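Local coordinates for aminopeptidase N family protein (Idiomarina loihiensis L2TR, PDB 4FGM) that binds a zinc ion and is probably an aminopeptidase of the M61 family, at residues Tyr258-Leu270 against Leu318-Leu332. Sequence-based numbering, arbitrary orientation.
Sequences YEMNDNYQTFLSL and LHTSGIIDEKRYLKL
Lys331, with CG anti to the backbone N (chi1 173°) and the chain straight beyond it, and Arg328, extended from CG to NE, both reach the Asp262 carboxylate. The arginine points NH1 and NH2 at one oxygen, and Arg328 NH1 is 3.1 Å from Asp262 OD1, while the guanidinium plane stands 77° from the carboxylate; NH1 comes from above the carboxylate plane and NH2 nearly along the C-O axis. Lys331 NZ takes the other oxygen, Asp262 OD2, at 2.8 Å. Selenomethionine Met260 lies over one guanidinium face, its CG 3.5 Å from Arg328 NE, and its CE meets Ile323 CG2, which also touches Leu268 CD1 at 3.5 Å. Farther along helix 262-270, the Gln265 amide packs on both methyls of Leu332, and a water accepts from Gln265 NE2 and Arg328 NH1. Leu318 CD2 rests against Ser269, whose OG bonds to Asp315. An alanine replacing Asp262 would probably leave the charges of Arg328 and Lys331 without their shared mate and the lysine end free to swing. One carboxylate in the first turn of the helix that carries the zinc-binding HExxH motif thus pairs with two cations of helix 326-342, a salt-bridge network beside the apolar contacts of Met260, Leu268 and Ile323.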
ATOM      1  N   TYR A 258      12.890  18.878 -15.749  1.00 81.48           N
ATOM      2  CA  TYR A 258      14.208  18.648 -15.168  1.00 85.70           C
ATOM      3  C   TYR A 258      14.179  18.392 -13.668  1.00 77.32           C
ATOM      4  O   TYR A 258      14.648  17.356 -13.193  1.00 73.48           O
ATOM      5  CB  TYR A 258      15.129  19.840 -15.446  1.00 92.90           C
ATOM      6  CG  TYR A 258      16.538  19.640 -14.923  1.00101.76           C
ATOM      7  CD1 TYR A 258      17.415  18.753 -15.550  1.00105.46           C
ATOM      8  CD2 TYR A 258      16.983  20.305 -13.777  1.00102.68           C
ATOM      9  CE1 TYR A 258      18.702  18.530 -15.048  1.00107.34           C
ATOM     10  CE2 TYR A 258      18.266  20.090 -13.267  1.00105.30           C
ATOM     11  CZ  TYR A 258      19.120  19.200 -13.907  1.00106.94           C
ATOM     12  OH  TYR A 258      20.384  18.975 -13.407  1.00104.47           O
ATOM     13  N   GLU A 259      13.624  19.342 -12.927  1.00 75.08           N
ATOM     14  CA  GLU A 259      13.562  19.240 -11.477  1.00 74.49           C
ATOM     15  C   GLU A 259      12.579  18.222 -10.910  1.00 65.71           C
ATOM     16  O   GLU A 259      11.610  17.823 -11.554  1.00 58.07           O
ATOM     17  CB  GLU A 259      13.240  20.607 -10.873  1.00 85.23           C
ATOM     18  CG  GLU A 259      14.316  21.666 -11.059  1.00 98.37           C
ATOM     19  CD  GLU A 259      15.639  21.269 -10.433  1.00109.57           C
ATOM     20  OE1 GLU A 259      15.624  20.632  -9.358  1.00112.81           O
ATOM     21  OE2 GLU A 259      16.694  21.608 -11.009  1.00114.31           O
HETATM   22  N   MSE A 260      12.858  17.824  -9.677  1.00 58.93           N
HETATM   23  CA  MSE A 260      12.035  16.895  -8.927  1.00 54.41           C
HETATM   24  C   MSE A 260      10.774  17.651  -8.511  1.00 57.32           C
HETATM   25  O   MSE A 260      10.826  18.857  -8.275  1.00 55.07           O
HETATM   26  CB  MSE A 260      12.799  16.460  -7.674  1.00 46.62           C
HETATM   27  CG  MSE A 260      11.971  15.722  -6.632  1.00 55.08           C
HETATM   28 SE   MSE A 260      11.462  13.948  -7.199  1.00 62.45          SE
HETATM   29  CE  MSE A 260      13.195  13.370  -7.852  1.00 49.21           C
ATOM     30  N   ASN A 261       9.645  16.947  -8.433  1.00 49.57           N
ATOM     31  CA  ASN A 261       8.394  17.556  -7.992  1.00 48.74           C
ATOM     32  C   ASN A 261       7.705  16.577  -7.043  1.00 50.44           C
ATOM     33  O   ASN A 261       8.094  15.415  -6.959  1.00 52.09           O
ATOM     34  CB  ASN A 261       7.495  17.917  -9.188  1.00 47.72           C
ATOM     35  CG  ASN A 261       7.122  16.715 -10.035  1.00 57.07           C
ATOM     36  OD1 ASN A 261       6.432  15.803  -9.577  1.00 51.66           O
ATOM     37  ND2 ASN A 261       7.573  16.715 -11.285  1.00 60.27           N
ATOM     38  N   ASP A 262       6.696  17.043  -6.320  1.00 48.02           N
ATOM     39  CA  ASP A 262       5.994  16.204  -5.356  1.00 47.14           C
ATOM     40  C   ASP A 262       5.344  14.953  -5.941  1.00 48.20           C
ATOM     41  O   ASP A 262       5.331  13.899  -5.301  1.00 47.86           O
ATOM     42  CB  ASP A 262       4.943  17.036  -4.617  1.00 55.91           C
ATOM     43  CG  ASP A 262       5.563  18.129  -3.767  1.00 64.68           C
ATOM     44  OD1 ASP A 262       6.655  18.617  -4.133  1.00 66.39           O
ATOM     45  OD2 ASP A 262       4.958  18.511  -2.741  1.00 69.15           O
ATOM     46  N   ASN A 263       4.806  15.063  -7.151  1.00 43.93           N
ATOM     47  CA  ASN A 263       4.144  13.923  -7.772  1.00 43.29           C
ATOM     48  C   ASN A 263       5.110  12.811  -8.149  1.00 44.48           C
ATOM     49  O   ASN A 263       4.858  11.645  -7.839  1.00 38.45           O
ATOM     50  CB  ASN A 263       3.353  14.372  -8.996  1.00 44.67           C
ATOM     51  CG  ASN A 263       2.284  15.370  -8.644  1.00 47.90           C
ATOM     52  OD1 ASN A 263       1.544  15.186  -7.676  1.00 51.68           O
ATOM     53  ND2 ASN A 263       2.191  16.435  -9.422  1.00 48.26           N
ATOM     54  N   TYR A 264       6.211  13.164  -8.809  1.00 38.44           N
ATOM     55  CA  TYR A 264       7.194  12.169  -9.200  1.00 39.03           C
ATOM     56  C   TYR A 264       7.787  11.546  -7.940  1.00 39.67           C
ATOM     57  O   TYR A 264       8.069  10.348  -7.901  1.00 38.28           O
ATOM     58  CB  TYR A 264       8.285  12.807 -10.056  1.00 40.45           C
ATOM     59  CG  TYR A 264       9.401  11.863 -10.457  1.00 43.64           C
ATOM     60  CD1 TYR A 264       9.128  10.548 -10.839  1.00 41.10           C
ATOM     61  CD2 TYR A 264      10.732  12.295 -10.483  1.00 46.17           C
ATOM     62  CE1 TYR A 264      10.152   9.686 -11.236  1.00 44.01           C
ATOM     63  CE2 TYR A 264      11.762  11.447 -10.879  1.00 48.94           C
ATOM     64  CZ  TYR A 264      11.468  10.142 -11.254  1.00 48.30           C
ATOM     65  OH  TYR A 264      12.474   9.288 -11.646  1.00 48.31           O
ATOM     66  N   GLN A 265       7.953  12.363  -6.904  1.00 37.18           N
ATOM     67  CA  GLN A 265       8.488  11.894  -5.627  1.00 46.05           C
ATOM     68  C   GLN A 265       7.570  10.826  -5.024  1.00 45.41           C
ATOM     69  O   GLN A 265       8.035   9.835  -4.462  1.00 45.68           O
ATOM     70  CB  GLN A 265       8.644  13.081  -4.665  1.00 42.11           C
ATOM     71  CG  GLN A 265       8.826  12.717  -3.199  1.00 53.48           C
ATOM     72  CD  GLN A 265       7.601  13.055  -2.368  1.00 72.41           C
ATOM     73  OE1 GLN A 265       6.778  12.188  -2.060  1.00 76.98           O
ATOM     74  NE2 GLN A 265       7.468  14.330  -2.011  1.00 75.20           N
ATOM     75  N   THR A 266       6.264  11.035  -5.143  1.00 39.10           N
ATOM     76  CA  THR A 266       5.293  10.081  -4.624  1.00 39.66           C
ATOM     77  C   THR A 266       5.460   8.734  -5.333  1.00 38.68           C
ATOM     78  O   THR A 266       5.359   7.679  -4.708  1.00 41.82           O
ATOM     79  CB  THR A 266       3.860  10.601  -4.821  1.00 43.97           C
ATOM     80  OG1 THR A 266       3.652  11.728  -3.967  1.00 45.67           O
ATOM     81  CG2 THR A 266       2.845   9.533  -4.463  1.00 53.14           C
ATOM     82  N   PHE A 267       5.730   8.775  -6.634  1.00 36.72           N
ATOM     83  CA  PHE A 267       5.923   7.554  -7.407  1.00 40.89           C
ATOM     84  C   PHE A 267       7.193   6.834  -6.967  1.00 38.23           C
ATOM     85  O   PHE A 267       7.185   5.618  -6.746  1.00 37.32           O
ATOM     86  CB  PHE A 267       6.011   7.865  -8.904  1.00 41.89           C
ATOM     87  CG  PHE A 267       6.290   6.657  -9.753  1.00 41.29           C
ATOM     88  CD1 PHE A 267       5.331   5.663  -9.910  1.00 36.94           C
ATOM     89  CD2 PHE A 267       7.528   6.499 -10.371  1.00 38.00           C
ATOM     90  CE1 PHE A 267       5.603   4.517 -10.676  1.00 38.09           C
ATOM     91  CE2 PHE A 267       7.810   5.367 -11.133  1.00 36.70           C
ATOM     92  CZ  PHE A 267       6.846   4.373 -11.288  1.00 38.90           C
ATOM     93  N   LEU A 268       8.288   7.582  -6.847  1.00 39.08           N
ATOM     94  CA  LEU A 268       9.549   6.983  -6.427  1.00 39.27           C
ATOM     95  C   LEU A 268       9.414   6.401  -5.031  1.00 40.85           C
ATOM     96  O   LEU A 268       9.990   5.358  -4.718  1.00 42.30           O
ATOM     97  CB  LEU A 268      10.671   8.016  -6.456  1.00 35.42           C
ATOM     98  CG  LEU A 268      11.062   8.466  -7.865  1.00 39.44           C
ATOM     99  CD1 LEU A 268      12.227   9.431  -7.800  1.00 39.45           C
ATOM    100  CD2 LEU A 268      11.418   7.260  -8.701  1.00 32.21           C
ATOM    101  N   SER A 269       8.633   7.073  -4.194  1.00 38.69           N
ATOM    102  CA  SER A 269       8.419   6.605  -2.839  1.00 46.74           C
ATOM    103  C   SER A 269       7.620   5.295  -2.869  1.00 40.95           C
ATOM    104  O   SER A 269       7.880   4.379  -2.085  1.00 42.75           O
ATOM    105  CB  SER A 269       7.679   7.671  -2.035  1.00 46.57           C
ATOM    106  OG  SER A 269       7.543   7.271  -0.688  1.00 56.83           O
ATOM    107  N   LEU A 270       6.653   5.210  -3.783  1.00 36.09           N
ATOM    108  CA  LEU A 270       5.834   4.007  -3.925  1.00 34.91           C
ATOM    109  C   LEU A 270       6.688   2.819  -4.375  1.00 40.64           C
ATOM    110  O   LEU A 270       6.576   1.720  -3.816  1.00 36.59           O
ATOM    111  CB  LEU A 270       4.710   4.235  -4.940  1.00 36.46           C
ATOM    112  CG  LEU A 270       3.815   3.028  -5.274  1.00 39.15           C
ATOM    113  CD1 LEU A 270       3.115   2.501  -4.023  1.00 39.64           C
ATOM    114  CD2 LEU A 270       2.780   3.455  -6.292  1.00 35.53           C
ATOM    115  N   LEU A 318      14.998   7.480  -0.008  1.00 46.93           N
ATOM    116  CA  LEU A 318      14.937   8.373  -1.159  1.00 50.17           C
ATOM    117  C   LEU A 318      15.939   9.512  -0.959  1.00 50.08           C
ATOM    118  O   LEU A 318      16.522  10.029  -1.920  1.00 51.17           O
ATOM    119  CB  LEU A 318      13.516   8.921  -1.309  1.00 47.11           C
ATOM    120  CG  LEU A 318      12.773   8.661  -2.628  1.00 45.43           C
ATOM    121  CD1 LEU A 318      12.839   7.194  -3.035  1.00 39.36           C
ATOM    122  CD2 LEU A 318      11.332   9.085  -2.453  1.00 41.14           C
ATOM    123  N   HIS A 319      16.140   9.900   0.298  1.00 51.36           N
ATOM    124  CA  HIS A 319      17.089  10.963   0.627  1.00 52.34           C
ATOM    125  C   HIS A 319      18.483  10.362   0.730  1.00 51.58           C
ATOM    126  O   HIS A 319      19.468  10.960   0.294  1.00 54.78           O
ATOM    127  CB  HIS A 319      16.742  11.617   1.964  1.00 51.67           C
ATOM    128  CG  HIS A 319      17.834  12.486   2.507  1.00 53.75           C
ATOM    129  ND1 HIS A 319      18.232  13.652   1.892  1.00 54.75           N
ATOM    130  CD2 HIS A 319      18.638  12.333   3.587  1.00 54.84           C
ATOM    131  CE1 HIS A 319      19.240  14.183   2.568  1.00 52.93           C
ATOM    132  NE2 HIS A 319      19.504  13.402   3.598  1.00 56.92           N
ATOM    133  N   THR A 320      18.544   9.169   1.312  1.00 51.96           N
ATOM    134  CA  THR A 320      19.794   8.449   1.508  1.00 52.77           C
ATOM    135  C   THR A 320      20.475   8.080   0.193  1.00 58.72           C
ATOM    136  O   THR A 320      21.698   7.993   0.121  1.00 59.90           O
ATOM    137  CB  THR A 320      19.548   7.183   2.346  1.00 48.20           C
ATOM    138  OG1 THR A 320      20.253   7.298   3.581  1.00 59.81           O
ATOM    139  CG2 THR A 320      20.002   5.945   1.619  1.00 42.91           C
ATOM    140  N   SER A 321      19.678   7.865  -0.846  1.00 55.70           N
ATOM    141  CA  SER A 321      20.219   7.518  -2.146  1.00 53.38           C
ATOM    142  C   SER A 321      20.480   8.786  -2.941  1.00 56.69           C
ATOM    143  O   SER A 321      20.956   8.733  -4.075  1.00 55.23           O
ATOM    144  CB  SER A 321      19.237   6.622  -2.897  1.00 57.23           C
ATOM    145  OG  SER A 321      17.956   7.224  -2.927  1.00 62.83           O
ATOM    146  N   GLY A 322      20.159   9.926  -2.341  1.00 56.96           N
ATOM    147  CA  GLY A 322      20.384  11.197  -3.006  1.00 58.32           C
ATOM    148  C   GLY A 322      19.356  11.631  -4.036  1.00 55.91           C
ATOM    149  O   GLY A 322      19.663  12.446  -4.895  1.00 53.86           O
ATOM    150  N   ILE A 323      18.141  11.096  -3.965  1.00 54.96           N
ATOM    151  CA  ILE A 323      17.104  11.484  -4.917  1.00 51.03           C
ATOM    152  C   ILE A 323      16.474  12.799  -4.446  1.00 49.77           C
ATOM    153  O   ILE A 323      16.230  13.703  -5.246  1.00 52.55           O
ATOM    154  CB  ILE A 323      15.999  10.399  -5.035  1.00 47.67           C
ATOM    155  CG1 ILE A 323      16.618   9.058  -5.444  1.00 49.90           C
ATOM    156  CG2 ILE A 323      14.958  10.821  -6.059  1.00 43.87           C
ATOM    157  CD1 ILE A 323      17.331   9.083  -6.768  1.00 52.73           C
ATOM    158  N   ILE A 324      16.221  12.896  -3.142  1.00 44.36           N
ATOM    159  CA  ILE A 324      15.635  14.101  -2.555  1.00 44.27           C
ATOM    160  C   ILE A 324      16.519  14.641  -1.427  1.00 50.34           C
ATOM    161  O   ILE A 324      17.170  13.869  -0.718  1.00 45.91           O
ATOM    162  CB  ILE A 324      14.232  13.825  -1.976  1.00 48.83           C
ATOM    163  CG1 ILE A 324      14.334  12.807  -0.840  1.00 47.70           C
ATOM    164  CG2 ILE A 324      13.295  13.339  -3.088  1.00 51.73           C
ATOM    165  CD1 ILE A 324      13.055  12.609  -0.074  1.00 48.03           C
ATOM    166  N   ASP A 325      16.544  15.961  -1.261  1.00 55.34           N
ATOM    167  CA  ASP A 325      17.356  16.570  -0.212  1.00 56.66           C
ATOM    168  C   ASP A 325      16.668  16.455   1.145  1.00 58.13           C
ATOM    169  O   ASP A 325      15.568  15.914   1.246  1.00 59.11           O
ATOM    170  CB  ASP A 325      17.637  18.043  -0.527  1.00 61.62           C
ATOM    171  CG  ASP A 325      16.375  18.875  -0.622  1.00 68.93           C
ATOM    172  OD1 ASP A 325      15.463  18.694   0.216  1.00 70.59           O
ATOM    173  OD2 ASP A 325      16.301  19.729  -1.531  1.00 72.31           O
ATOM    174  N   GLU A 326      17.310  16.974   2.187  1.00 60.83           N
ATOM    175  CA  GLU A 326      16.746  16.894   3.526  1.00 61.30           C
ATOM    176  C   GLU A 326      15.508  17.769   3.721  1.00 57.42           C
ATOM    177  O   GLU A 326      14.707  17.516   4.619  1.00 56.51           O
ATOM    178  CB  GLU A 326      17.814  17.241   4.580  1.00 70.41           C
ATOM    179  CG  GLU A 326      17.711  18.636   5.197  1.00 74.43           C
ATOM    180  CD  GLU A 326      18.195  19.731   4.275  1.00 79.70           C
ATOM    181  OE1 GLU A 326      18.630  19.418   3.146  1.00 82.51           O
ATOM    182  OE2 GLU A 326      18.143  20.909   4.684  1.00 80.90           O
ATOM    183  N   LYS A 327      15.353  18.798   2.892  1.00 56.73           N
ATOM    184  CA  LYS A 327      14.194  19.677   3.005  1.00 56.14           C
ATOM    185  C   LYS A 327      12.943  18.896   2.597  1.00 54.88           C
ATOM    186  O   LYS A 327      11.947  18.872   3.323  1.00 60.30           O
ATOM    187  CB  LYS A 327      14.369  20.913   2.115  1.00 62.05           C
ATOM    188  CG  LYS A 327      15.466  21.885   2.567  1.00 73.81           C
ATOM    189  CD  LYS A 327      15.082  22.628   3.846  1.00 84.82           C
ATOM    190  CE  LYS A 327      16.154  23.637   4.267  1.00 92.32           C
ATOM    191  NZ  LYS A 327      16.946  23.202   5.463  1.00 94.26           N
ATOM    192  N   ARG A 328      13.000  18.252   1.435  1.00 48.99           N
ATOM    193  CA  ARG A 328      11.881  17.453   0.953  1.00 49.61           C
ATOM    194  C   ARG A 328      11.589  16.321   1.920  1.00 51.75           C
ATOM    195  O   ARG A 328      10.427  16.041   2.239  1.00 50.19           O
ATOM    196  CB  ARG A 328      12.191  16.859  -0.422  1.00 54.09           C
ATOM    197  CG  ARG A 328      11.930  17.813  -1.557  1.00 62.22           C
ATOM    198  CD  ARG A 328      12.185  17.172  -2.900  1.00 64.88           C
ATOM    199  NE  ARG A 328      11.551  17.946  -3.959  1.00 65.98           N
ATOM    200  CZ  ARG A 328      10.236  18.066  -4.109  1.00 64.22           C
ATOM    201  NH1 ARG A 328       9.410  17.456  -3.271  1.00 59.73           N
ATOM    202  NH2 ARG A 328       9.744  18.804  -5.094  1.00 68.32           N
ATOM    203  N   TYR A 329      12.646  15.668   2.388  1.00 50.16           N
ATOM    204  CA  TYR A 329      12.466  14.561   3.310  1.00 53.02           C
ATOM    205  C   TYR A 329      11.764  14.977   4.599  1.00 52.85           C
ATOM    206  O   TYR A 329      10.817  14.312   5.040  1.00 50.00           O
ATOM    207  CB  TYR A 329      13.803  13.903   3.664  1.00 47.23           C
ATOM    208  CG  TYR A 329      13.604  12.848   4.721  1.00 47.64           C
ATOM    209  CD1 TYR A 329      12.906  11.673   4.430  1.00 48.76           C
ATOM    210  CD2 TYR A 329      13.969  13.086   6.043  1.00 48.97           C
ATOM    211  CE1 TYR A 329      12.563  10.775   5.424  1.00 49.87           C
ATOM    212  CE2 TYR A 329      13.630  12.195   7.050  1.00 48.44           C
ATOM    213  CZ  TYR A 329      12.919  11.044   6.735  1.00 51.11           C
ATOM    214  OH  TYR A 329      12.518  10.190   7.739  1.00 50.49           O
ATOM    215  N   LEU A 330      12.227  16.069   5.205  1.00 46.21           N
ATOM    216  CA  LEU A 330      11.638  16.534   6.461  1.00 49.21           C
ATOM    217  C   LEU A 330      10.196  17.001   6.310  1.00 50.84           C
ATOM    218  O   LEU A 330       9.432  16.977   7.275  1.00 49.72           O
ATOM    219  CB  LEU A 330      12.497  17.641   7.093  1.00 48.52           C
ATOM    220  CG  LEU A 330      13.782  17.169   7.794  1.00 50.48           C
ATOM    221  CD1 LEU A 330      14.518  18.372   8.365  1.00 51.07           C
ATOM    222  CD2 LEU A 330      13.446  16.182   8.912  1.00 44.69           C
ATOM    223  N   LYS A 331       9.824  17.431   5.110  1.00 50.45           N
ATOM    224  CA  LYS A 331       8.451  17.849   4.882  1.00 54.78           C
ATOM    225  C   LYS A 331       7.616  16.571   4.956  1.00 55.21           C
ATOM    226  O   LYS A 331       6.560  16.540   5.590  1.00 54.66           O
ATOM    227  CB  LYS A 331       8.284  18.495   3.506  1.00 66.20           C
ATOM    228  CG  LYS A 331       6.827  18.798   3.169  1.00 77.40           C
ATOM    229  CD  LYS A 331       6.647  19.140   1.699  1.00 90.62           C
ATOM    230  CE  LYS A 331       5.174  19.157   1.316  1.00 97.64           C
ATOM    231  NZ  LYS A 331       4.974  19.422  -0.142  1.00 97.99           N
ATOM    232  N   LEU A 332       8.111  15.514   4.318  1.00 46.11           N
ATOM    233  CA  LEU A 332       7.423  14.229   4.326  1.00 46.76           C
ATOM    234  C   LEU A 332       7.318  13.695   5.751  1.00 46.92           C
ATOM    235  O   LEU A 332       6.311  13.087   6.122  1.00 54.52           O
ATOM    236  CB  LEU A 332       8.171  13.214   3.449  1.00 45.93           C
ATOM    237  CG  LEU A 332       8.134  13.441   1.931  1.00 46.30           C
ATOM    238  CD1 LEU A 332       9.096  12.481   1.233  1.00 40.93           C
ATOM    239  CD2 LEU A 332       6.709  13.256   1.419  1.00 36.07           C
TER
HETATM  240  O   HOH W   1       9.835  15.255  -1.949  1.00 64.68           O